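Aldose 1-epimerase (Caenorhabditis elegans, PDB 1LUR) probably catalyses the interconversion of the alpha and beta anomers of aldose sugars such as galactose, a mutarotase reaction. Local coordinates at residues 196-199 with 200-204. Residues are numbered along the deposited sequence; the frame is centred on the assembly and turned at random.
Sequences VEVD and DTFCP
OD1 of Asp199 is gripped by Thr201 and Cys203 and gathers most of the polar contacts of the loop. CG stands between the backbone N and the carbonyl carbon (chi1 58°), which folds the group inward over residues 201-203. The hydroxyl OG1 of Thr201 meets OD1 of Asp199 at 2.6 Å on its syn side, a little out of the carboxylate plane. From the opposite face the backbone N of Cys203 donates to the same OD1 at 3.0 Å, nearly straight at 169°, and the N of Thr201 adds a weak third bond, resembling an Asx turn. A water lies 2.8 Å from both OD2 of Asp199 and O of Pro204, bridging them, while OG1 of Thr201 has a second partner in His98. With an alanine here instead of Asp199, the Cys203 N would probably lose its side-chain acceptor and the turn would be less firmly held. On the apolar side, CG2 of Val198 comes within 4.1 Å of CD2 of Phe202, the two side chains slanted to each other, and CG1 of Val196 lies against CB of Pro204. The backbone closes the loop twice: Phe202 N bonds to Asp199 O at 2.9 Å, and Asp199 N to Cys203 O. This is a type I turn with a G1-type beta bulge, as in a 3:5 hairpin: Phe202 takes the left-handed position often held by glycine, and Val198 and Pro204 form the antiparallel non-hydrogen-bonded pair, in the beta-sandwich fold of the galactose mutarotase family.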
ATOM      1  N   VAL A 196       0.724  13.281   8.932  1.00 30.73           N
ATOM      2  CA  VAL A 196       0.583  14.294   7.902  1.00 28.69           C
ATOM      3  C   VAL A 196      -0.833  14.857   7.880  1.00 28.54           C
ATOM      4  O   VAL A 196      -1.797  14.135   7.653  1.00 30.19           O
ATOM      5  CB  VAL A 196       0.932  13.701   6.514  1.00 29.83           C
ATOM      6  CG1 VAL A 196       0.732  14.743   5.420  1.00 29.83           C
ATOM      7  CG2 VAL A 196       2.364  13.213   6.522  1.00 28.80           C
ATOM      8  N   GLU A 197      -0.952  16.158   8.114  1.00 27.15           N
ATOM      9  CA  GLU A 197      -2.252  16.813   8.120  1.00 29.42           C
ATOM     10  C   GLU A 197      -2.867  16.859   6.717  1.00 29.60           C
ATOM     11  O   GLU A 197      -2.169  17.082   5.730  1.00 30.12           O
ATOM     12  CB  GLU A 197      -2.097  18.230   8.669  1.00 30.81           C
ATOM     13  CG  GLU A 197      -3.354  19.069   8.649  1.00 33.20           C
ATOM     14  CD  GLU A 197      -3.082  20.462   9.158  1.00 34.43           C
ATOM     15  OE1 GLU A 197      -2.935  20.621  10.386  1.00 31.79           O
ATOM     16  OE2 GLU A 197      -2.986  21.390   8.326  1.00 35.34           O
ATOM     17  N   VAL A 198      -4.173  16.637   6.638  1.00 31.21           N
ATOM     18  CA  VAL A 198      -4.878  16.657   5.360  1.00 31.85           C
ATOM     19  C   VAL A 198      -6.121  17.523   5.476  1.00 33.79           C
ATOM     20  O   VAL A 198      -6.613  17.766   6.580  1.00 33.88           O
ATOM     21  CB  VAL A 198      -5.315  15.243   4.926  1.00 30.45           C
ATOM     22  CG1 VAL A 198      -4.097  14.361   4.738  1.00 30.43           C
ATOM     23  CG2 VAL A 198      -6.262  14.651   5.959  1.00 29.22           C
ATOM     24  N   ASP A 199      -6.624  17.990   4.336  1.00 34.10           N
ATOM     25  CA  ASP A 199      -7.815  18.831   4.324  1.00 35.08           C
ATOM     26  C   ASP A 199      -9.077  17.995   4.143  1.00 36.93           C
ATOM     27  O   ASP A 199      -9.050  16.774   4.306  1.00 37.06           O
ATOM     28  CB  ASP A 199      -7.726  19.895   3.220  1.00 32.19           C
ATOM     29  CG  ASP A 199      -7.548  19.299   1.833  1.00 29.93           C
ATOM     30  OD1 ASP A 199      -8.038  18.174   1.592  1.00 26.08           O
ATOM     31  OD2 ASP A 199      -6.932  19.975   0.977  1.00 27.03           O
ATOM     32  N   ASP A 200     -10.175  18.662   3.798  1.00 38.99           N
ATOM     33  CA  ASP A 200     -11.467  18.006   3.592  1.00 41.41           C
ATOM     34  C   ASP A 200     -11.433  16.942   2.497  1.00 40.58           C
ATOM     35  O   ASP A 200     -12.127  15.927   2.585  1.00 42.37           O
ATOM     36  CB  ASP A 200     -12.534  19.043   3.220  1.00 44.42           C
ATOM     37  CG  ASP A 200     -12.305  20.384   3.884  1.00 47.90           C
ATOM     38  OD1 ASP A 200     -11.227  20.981   3.658  1.00 49.13           O
ATOM     39  OD2 ASP A 200     -13.206  20.844   4.622  1.00 48.61           O
ATOM     40  N   THR A 201     -10.643  17.187   1.458  1.00 39.34           N
ATOM     41  CA  THR A 201     -10.525  16.252   0.344  1.00 37.88           C
ATOM     42  C   THR A 201      -9.431  15.236   0.620  1.00 36.65           C
ATOM     43  O   THR A 201      -9.027  14.483  -0.268  1.00 37.53           O
ATOM     44  CB  THR A 201     -10.167  16.985  -0.956  1.00 37.89           C
ATOM     45  OG1 THR A 201      -8.849  17.533  -0.838  1.00 39.35           O
ATOM     46  CG2 THR A 201     -11.141  18.108  -1.214  1.00 37.31           C
ATOM     47  N   PHE A 202      -8.954  15.230   1.858  1.00 34.97           N
ATOM     48  CA  PHE A 202      -7.906  14.322   2.280  1.00 34.42           C
ATOM     49  C   PHE A 202      -6.610  14.526   1.513  1.00 33.70           C
ATOM     50  O   PHE A 202      -5.880  13.575   1.239  1.00 33.89           O
ATOM     51  CB  PHE A 202      -8.378  12.866   2.179  1.00 36.77           C
ATOM     52  CG  PHE A 202      -9.456  12.520   3.169  1.00 38.11           C
ATOM     53  CD1 PHE A 202     -10.802  12.650   2.833  1.00 39.46           C
ATOM     54  CD2 PHE A 202      -9.124  12.136   4.465  1.00 40.15           C
ATOM     55  CE1 PHE A 202     -11.803  12.407   3.774  1.00 40.76           C
ATOM     56  CE2 PHE A 202     -10.119  11.890   5.420  1.00 40.24           C
ATOM     57  CZ  PHE A 202     -11.460  12.026   5.074  1.00 40.92           C
ATOM     58  N   CYS A 203      -6.338  15.774   1.146  1.00 32.52           N
ATOM     59  CA  CYS A 203      -5.112  16.083   0.425  1.00 31.77           C
ATOM     60  C   CYS A 203      -4.226  16.797   1.431  1.00 30.91           C
ATOM     61  O   CYS A 203      -4.684  17.701   2.140  1.00 29.76           O
ATOM     62  CB  CYS A 203      -5.356  17.006  -0.767  1.00 31.64           C
ATOM     63  SG  CYS A 203      -3.807  17.408  -1.627  1.00 33.99           S
ATOM     64  N   PRO A 204      -2.950  16.392   1.520  1.00 28.00           N
ATOM     65  CA  PRO A 204      -2.022  17.020   2.462  1.00 28.27           C
ATOM     66  C   PRO A 204      -1.992  18.538   2.348  1.00 28.49           C
ATOM     67  O   PRO A 204      -2.112  19.094   1.258  1.00 28.57           O
ATOM     68  CB  PRO A 204      -0.683  16.391   2.096  1.00 26.00           C
ATOM     69  CG  PRO A 204      -1.084  15.008   1.655  1.00 25.51           C
ATOM     70  CD  PRO A 204      -2.298  15.286   0.797  1.00 27.97           C
TER
HETATM   71  O   HOH W   1      -4.260  20.903   0.805  1.00 36.11           O